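Local coordinates for CmeC (PDB 4MT4), which forms a trimeric outer-membrane channel that probably serves as the exit duct of a tripartite efflux pump, at residues Arg208-Leu211 with Glu212-Leu216; Ser392-Arg395 with Ile396-Ala400; Gln217-Glu220 with Ala221-Asn224. All blocks are in the same frame, centred on the assembly; numbering follows the deposited sequence.

In the fold
All three contacts are turns within the long helices of the outer membrane factor fold, on the same side of the chain's centre. Contacts 1 and 3 follow one another directly on helix 201-236, their centres about 13 Å apart, and both touch the second subunit. Contact 2 comes later in the chain, on helix 339-405 in the second half of the protein; its centre lies about 21 Å from that of contact 1 and about 25 Å from that of contact 3. It faces the third subunit, whose R208 and A209 it meets. Helices 201-236 and 339-405 thus pack against each other between subunits, forming part of the alpha-helical tunnel wall of the trimer.

Contact 1. Residues Arg208-Leu211 with Glu212-Leu216; sequences RANL and ESMAL
The carbonyl oxygen R208 O receives the N-H of E212 at 3.0 Å, a nearly straight bond with an angle of 165° at the hydrogen. The CG of E212 also leans on this oxygen, 3.3 Å from R208 O. From there the glutamate chain bends at chi2 (-65°) and brings its carboxylate back toward the arginine. E212 OE2 comes over one face of the guanidinium, 3.4 Å from R208 NH1 and well above the plane, displaced toward the rim. The two flat groups are turned 47° apart and no N-H of the arginine points at the oxygen, which makes this a salt bridge of charges alone. A weak hydrogen bond ties R208 NE to the hydroxyl of Y187 on helix 129-195. The methyl L211 CD1 lies 3.9 Å from E212 OE2.

Two residues further along, M214 N bonds to N210 O, and M214 CG packs 3.2 Å from that same N210 O; the methyl M214 CE ends 4.1 Å from N210 OD1. This side of the predicted coiled coil rests on helices 129-195 and 411-445, while E212 packs on A388 of the second subunit. S213 OG bonds to Q217 on the next turn. Without a directional N-H, the R208-E212 attraction is probably less demanding of the carboxylate's exact position than an in-plane pair would be, and the positive charge would favour an ionised E212 despite its burial.

Contact 2. Residues Ser392-Arg395 with Ile396-Ala400; sequences SYKR and IYEIA
In the alpha-helical tunnel of this outer membrane factor, helix 339-405 carries R395 with its guanidinium near E398 and I399 on the following turn. A bend at chi2 (58°) in an otherwise stretched arginine chain swings the group alongside the helix, where I399 CG1 comes over one face, 3.5 Å from R395 NH1. The two side chains cross at about a right angle. E398 also crosses the arginine at about a right angle; its carboxylate plane is turned 71° from the guanidinium, and E398 OE1 is 3.6 Å from R395 NH1, a long salt bridge. The same oxygen lies 3.5 Å from R395 CD and touches the aliphatic part of the chain as well. The other oxygen, E398 OE2, faces K394, whose CE is 3.7 Å away; the ammonium itself, K394 NZ, stands 4.4 Å from E398 OE2, an opposite charge beyond salt-bridge distance.

Round the helix, Y393 and I396 make the apolar part: I396 CD1 approaches the ring of Y393 obliquely, 4.3 Å from Y393 CD1. Separately, I396 CG1 packs 3.2 Å from S392 O, the carbonyl that also accepts the I396 N-H. Y393 rests on N420 and A424 of helix 411-445, and the ring of Y397 meets W421 of that helix. The stronger partner of R395 is E201 of the third subunit, whose OE2 forms a salt bridge with R395 NE, and I396 packs on A205 there. R395 thus pairs chiefly across the subunit boundary, while E398 probably adds a looser attraction from its own helix.

Contact 3. Residues Gln217-Glu220 with Ala221-Asn224; sequences QYNE and AKLN
K222 reaches back along the helix and lays its CE on the ring of Y218, one turn earlier. The methylene K222 CE sits 3.6 Å from the centroid of the Y218 ring, 18° off its normal: a CH-pi contact over one face, shifted toward the hydroxyl-bearing end, with Y218 CZ the nearest ring atom at 3.4 Å. The ammonium follows above the same face, K222 NZ being 4.3 Å from the Y218 ring centroid and 26° off the normal, close enough for a cation-pi interaction. The torsions explain the overlap. Y218 puts its CG trans to its own backbone N (chi1 -173°), while the lysine is fully extended beyond CG, so that its last two atoms arrive over the ring and its middle part passes the neighbouring residue.

That neighbour is N219, whose side chain runs beside the lysine and points the same way. N219 OD1 takes a weak hydrogen bond from K222 NZ at 3.5 Å and also touches K222 CD, so the lysine meets an amide oxygen as well as the aromatic face. Both segments belong to helix 201-236, in a region predicted to form a coiled coil. Y218 and K222 pack on K177 and E173 of helix 129-195, and N219 on N385 of the second subunit.

Beneath the side chains, K222 N bonds to Y218 O at 3.1 Å, in the carbonyl plane. A221 N is shared: its main bond goes to Q217 O at 3.2 Å, with a weak second one to Y218 O. The methyl A221 CB lies 3.3 Å from Y218 O, and A221 packs on L176 of helix 129-195.

Contact 1. Residues Arg208-Leu211 with Glu212-Leu216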
loop_
_atom_site.group_PDB
_atom_site.type_symbol
_atom_site.label_atom_id
_atom_site.label_comp_id
_atom_site.label_asym_id
_atom_site.label_seq_id
_atom_site.Cartn_x
_atom_site.Cartn_y
_atom_site.Cartn_z
ATOM N N ARG B 208 44.632 13.095 14.191
ATOM C CA ARG B 208 44.298 11.793 13.629
ATOM C C ARG B 208 42.805 11.504 13.753
ATOM O O ARG B 208 42.183 11.000 12.817
ATOM C CB ARG B 208 45.108 10.690 14.311
ATOM C CG ARG B 208 44.713 9.282 13.898
ATOM C CD ARG B 208 45.907 8.341 13.891
ATOM N NE ARG B 208 46.261 7.935 12.534
ATOM C CZ ARG B 208 45.767 6.864 11.922
ATOM N NH1 ARG B 208 44.897 6.081 12.548
ATOM N NH2 ARG B 208 46.142 6.571 10.685
ATOM N N ALA B 209 42.237 11.825 14.912
ATOM C CA ALA B 209 40.804 11.670 15.140
ATOM C C ALA B 209 40.019 12.515 14.147
ATOM O O ALA B 209 38.987 12.091 13.629
ATOM C CB ALA B 209 40.443 12.053 16.568
ATOM N N ASN B 210 40.524 13.716 13.884
ATOM C CA ASN B 210 39.910 14.620 12.923
ATOM C C ASN B 210 39.999 14.069 11.502
ATOM O O ASN B 210 39.068 14.210 10.712
ATOM C CB ASN B 210 40.568 15.998 13.002
ATOM C CG ASN B 210 39.967 16.987 12.028
ATOM O OD1 ASN B 210 38.919 17.576 12.291
ATOM N ND2 ASN B 210 40.633 17.181 10.894
ATOM N N LEU B 211 41.123 13.431 11.194
ATOM C CA LEU B 211 41.349 12.838 9.882
ATOM C C LEU B 211 40.363 11.697 9.624
ATOM O O LEU B 211 39.726 11.644 8.570
ATOM C CB LEU B 211 42.794 12.337 9.771
ATOM C CG LEU B 211 43.443 12.041 8.411
ATOM C CD1 LEU B 211 43.828 10.570 8.313
ATOM C CD2 LEU B 211 42.573 12.456 7.224
ATOM N N GLU B 212 40.233 10.796 10.592
ATOM C CA GLU B 212 39.349 9.645 10.448
ATOM C C GLU B 212 37.880 10.052 10.441
ATOM O O GLU B 212 37.070 9.458 9.727
ATOM C CB GLU B 212 39.600 8.632 11.568
ATOM C CG GLU B 212 41.049 8.171 11.688
ATOM C CD GLU B 212 41.535 7.398 10.472
ATOM O OE1 GLU B 212 40.695 6.861 9.717
ATOM O OE2 GLU B 212 42.766 7.322 10.275
ATOM N N SER B 213 37.540 11.061 11.238
ATOM C CA SER B 213 36.172 11.567 11.288
ATOM C C SER B 213 35.761 12.139 9.937
ATOM O O SER B 213 34.658 11.891 9.456
ATOM C CB SER B 213 36.026 12.631 12.375
ATOM O OG SER B 213 34.710 13.157 12.408
ATOM N N MET B 214 36.663 12.900 9.324
ATOM C CA MET B 214 36.415 13.472 8.006
ATOM C C MET B 214 36.287 12.383 6.946
ATOM O O MET B 214 35.418 12.451 6.080
ATOM C CB MET B 214 37.529 14.448 7.621
ATOM C CG MET B 214 37.518 15.750 8.409
ATOM S SD MET B 214 35.992 16.691 8.202
ATOM C CE MET B 214 36.364 18.153 9.157
ATOM N N ALA B 215 37.152 11.377 7.024
ATOM C CA ALA B 215 37.124 10.261 6.082
ATOM C C ALA B 215 35.818 9.484 6.201
ATOM O O ALA B 215 35.285 8.987 5.211
ATOM C CB ALA B 215 38.312 9.338 6.313
ATOM N N LEU B 216 35.307 9.394 7.423
ATOM C CA LEU B 216 34.040 8.723 7.686
ATOM C C LEU B 216 32.872 9.530 7.130
ATOM O O LEU B 216 31.973 8.984 6.493
ATOM C CB LEU B 216 33.858 8.496 9.187
ATOM C CG LEU B 216 32.563 7.814 9.630
ATOM C CD1 LEU B 216 32.418 6.455 8.964
ATOM C CD2 LEU B 216 32.519 7.685 11.143
#

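Contact 2. Residues Ser392-Arg395 with Ile396-Ala400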
loop_
_atom_site.group_PDB
_atom_site.type_symbol
_atom_site.label_atom_id
_atom_site.label_comp_id
_atom_site.label_asym_id
_atom_site.label_seq_id
_atom_site.Cartn_x
_atom_site.Cartn_y
_atom_site.Cartn_z
ATOM N N SER B 392 29.813 33.859 7.587
ATOM C CA SER B 392 30.341 34.246 8.888
ATOM C C SER B 392 31.297 33.184 9.422
ATOM O O SER B 392 32.399 33.502 9.867
ATOM C CB SER B 392 29.204 34.487 9.881
ATOM O OG SER B 392 28.383 35.558 9.453
ATOM N N TYR B 393 30.875 31.923 9.362
ATOM C CA TYR B 393 31.699 30.812 9.832
ATOM C C TYR B 393 32.949 30.630 8.980
ATOM O O TYR B 393 33.948 30.079 9.442
ATOM C CB TYR B 393 30.892 29.510 9.851
ATOM C CG TYR B 393 30.026 29.343 11.080
ATOM C CD1 TYR B 393 30.594 29.083 12.322
ATOM C CD2 TYR B 393 28.644 29.439 10.999
ATOM C CE1 TYR B 393 29.809 28.931 13.449
ATOM C CE2 TYR B 393 27.849 29.287 12.120
ATOM C CZ TYR B 393 28.437 29.034 13.342
ATOM O OH TYR B 393 27.651 28.882 14.461
ATOM N N LYS B 394 32.896 31.093 7.736
ATOM C CA LYS B 394 34.056 31.018 6.857
ATOM C C LYS B 394 35.094 32.069 7.241
ATOM O O LYS B 394 36.291 31.783 7.282
ATOM C CB LYS B 394 33.648 31.200 5.395
ATOM C CG LYS B 394 34.805 31.072 4.417
ATOM C CD LYS B 394 34.389 31.421 2.998
ATOM C CE LYS B 394 35.578 31.354 2.054
ATOM N NZ LYS B 394 35.229 31.797 0.677
ATOM N N ARG B 395 34.630 33.284 7.519
ATOM C CA ARG B 395 35.516 34.358 7.955
ATOM C C ARG B 395 36.146 34.013 9.298
ATOM O O ARG B 395 37.313 34.309 9.540
ATOM C CB ARG B 395 34.758 35.683 8.052
ATOM C CG ARG B 395 35.620 36.866 8.480
ATOM C CD ARG B 395 36.786 37.072 7.527
ATOM N NE ARG B 395 37.647 38.180 7.934
ATOM C CZ ARG B 395 38.975 38.121 7.971
ATOM N NH1 ARG B 395 39.603 37.004 7.626
ATOM N NH2 ARG B 395 39.678 39.179 8.352
ATOM N N ILE B 396 35.358 33.388 10.168
ATOM C CA ILE B 396 35.851 32.905 11.452
ATOM C C ILE B 396 36.978 31.897 11.248
ATOM O O ILE B 396 38.000 31.944 11.932
ATOM C CB ILE B 396 34.724 32.256 12.283
ATOM C CG1 ILE B 396 33.709 33.313 12.726
ATOM C CG2 ILE B 396 35.298 31.537 13.494
ATOM C CD1 ILE B 396 32.495 32.741 13.424
ATOM N N TYR B 397 36.785 30.994 10.291
ATOM C CA TYR B 397 37.796 29.994 9.963
ATOM C C TYR B 397 39.063 30.632 9.405
ATOM O O TYR B 397 40.173 30.228 9.749
ATOM C CB TYR B 397 37.252 28.980 8.958
ATOM C CG TYR B 397 38.342 28.165 8.297
ATOM C CD1 TYR B 397 38.992 27.151 8.990
ATOM C CD2 TYR B 397 38.730 28.415 6.986
ATOM C CE1 TYR B 397 39.993 26.408 8.397
ATOM C CE2 TYR B 397 39.731 27.678 6.384
ATOM C CZ TYR B 397 40.360 26.674 7.094
ATOM O OH TYR B 397 41.357 25.935 6.498
ATOM N N GLU B 398 38.890 31.623 8.533
ATOM C CA GLU B 398 40.023 32.294 7.905
ATOM C C GLU B 398 40.910 32.973 8.941
ATOM O O GLU B 398 42.135 32.947 8.832
ATOM C CB GLU B 398 39.538 33.317 6.875
ATOM C CG GLU B 398 38.938 32.696 5.623
ATOM C CD GLU B 398 38.405 33.735 4.658
ATOM O OE1 GLU B 398 38.147 34.875 5.098
ATOM O OE2 GLU B 398 38.249 33.415 3.461
ATOM N N ILE B 399 40.288 33.573 9.950
ATOM C CA ILE B 399 41.032 34.203 11.033
ATOM C C ILE B 399 41.663 33.144 11.933
ATOM O O ILE B 399 42.800 33.291 12.381
ATOM C CB ILE B 399 40.133 35.125 11.880
ATOM C CG1 ILE B 399 39.485 36.195 11.002
ATOM C CG2 ILE B 399 40.931 35.779 12.997
ATOM C CD1 ILE B 399 38.527 37.097 11.749
ATOM N N ALA B 400 40.920 32.070 12.184
ATOM C CA ALA B 400 41.384 30.999 13.060
ATOM C C ALA B 400 42.586 30.268 12.469
ATOM O O ALA B 400 43.424 29.744 13.204
ATOM C CB ALA B 400 40.256 30.017 13.339
#

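Contact 3. Residues Gln217-Glu220 with Ala221-Asn224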
loop_
_atom_site.group_PDB
_atom_site.type_symbol
_atom_site.label_atom_id
_atom_site.label_comp_id
_atom_site.label_asym_id
_atom_site.label_seq_id
_atom_site.Cartn_x
_atom_site.Cartn_y
_atom_site.Cartn_z
ATOM N N GLN B 217 32.897 10.837 7.372
ATOM C CA GLN B 217 31.865 11.739 6.869
ATOM C C GLN B 217 31.890 11.798 5.347
ATOM O O GLN B 217 30.848 11.902 4.703
ATOM C CB GLN B 217 32.047 13.143 7.447
ATOM C CG GLN B 217 31.856 13.227 8.950
ATOM C CD GLN B 217 32.292 14.563 9.518
ATOM O OE1 GLN B 217 33.121 14.622 10.428
ATOM N NE2 GLN B 217 31.737 15.644 8.985
ATOM N N TYR B 218 33.090 11.726 4.783
ATOM C CA TYR B 218 33.277 11.763 3.338
ATOM C C TYR B 218 32.578 10.582 2.662
ATOM O O TYR B 218 31.794 10.769 1.731
ATOM C CB TYR B 218 34.773 11.766 3.002
ATOM C CG TYR B 218 35.105 11.962 1.535
ATOM C CD1 TYR B 218 34.167 12.469 0.644
ATOM C CD2 TYR B 218 36.362 11.633 1.044
ATOM C CE1 TYR B 218 34.473 12.641 -0.694
ATOM C CE2 TYR B 218 36.677 11.801 -0.287
ATOM C CZ TYR B 218 35.731 12.307 -1.154
ATOM O OH TYR B 218 36.043 12.473 -2.483
ATOM N N ASN B 219 32.857 9.372 3.138
ATOM C CA ASN B 219 32.279 8.164 2.552
ATOM C C ASN B 219 30.766 8.075 2.739
ATOM O O ASN B 219 30.073 7.438 1.947
ATOM C CB ASN B 219 32.950 6.923 3.138
ATOM C CG ASN B 219 34.331 6.681 2.558
ATOM O OD1 ASN B 219 34.546 6.839 1.357
ATOM N ND2 ASN B 219 35.275 6.300 3.410
ATOM N N GLU B 220 30.261 8.710 3.791
ATOM C CA GLU B 220 28.820 8.796 4.006
ATOM C C GLU B 220 28.181 9.648 2.919
ATOM O O GLU B 220 27.087 9.351 2.442
ATOM C CB GLU B 220 28.507 9.376 5.385
ATOM C CG GLU B 220 28.268 8.329 6.460
ATOM C CD GLU B 220 27.013 7.516 6.207
ATOM O OE1 GLU B 220 26.011 8.094 5.734
ATOM O OE2 GLU B 220 27.027 6.297 6.479
ATOM N N ALA B 221 28.881 10.708 2.532
ATOM C CA ALA B 221 28.406 11.610 1.489
ATOM C C ALA B 221 28.386 10.919 0.131
ATOM O O ALA B 221 27.472 11.128 -0.665
ATOM C CB ALA B 221 29.268 12.855 1.435
ATOM N N LYS B 222 29.402 10.101 -0.126
ATOM C CA LYS B 222 29.443 9.286 -1.335
ATOM C C LYS B 222 28.255 8.338 -1.368
ATOM O O LYS B 222 27.601 8.168 -2.396
ATOM C CB LYS B 222 30.738 8.478 -1.412
ATOM C CG LYS B 222 32.010 9.296 -1.498
ATOM C CD LYS B 222 33.214 8.375 -1.608
ATOM C CE LYS B 222 34.521 9.139 -1.562
ATOM N NZ LYS B 222 35.690 8.223 -1.637
ATOM N N LEU B 223 27.987 7.722 -0.223
ATOM C CA LEU B 223 26.908 6.758 -0.093
ATOM C C LEU B 223 25.555 7.425 -0.303
ATOM O O LEU B 223 24.672 6.872 -0.957
ATOM C CB LEU B 223 26.964 6.086 1.279
ATOM C CG LEU B 223 26.690 4.583 1.285
ATOM C CD1 LEU B 223 27.487 3.910 0.184
ATOM C CD2 LEU B 223 27.034 3.986 2.640
ATOM N N ASN B 224 25.404 8.620 0.258
ATOM C CA ASN B 224 24.192 9.406 0.086
ATOM C C ASN B 224 24.015 9.835 -1.366
ATOM O O ASN B 224 22.895 9.964 -1.859
ATOM C CB ASN B 224 24.223 10.632 1.001
ATOM C CG ASN B 224 22.999 11.511 0.844
ATOM O OD1 ASN B 224 21.949 11.243 1.429
ATOM N ND2 ASN B 224 23.131 12.574 0.060
#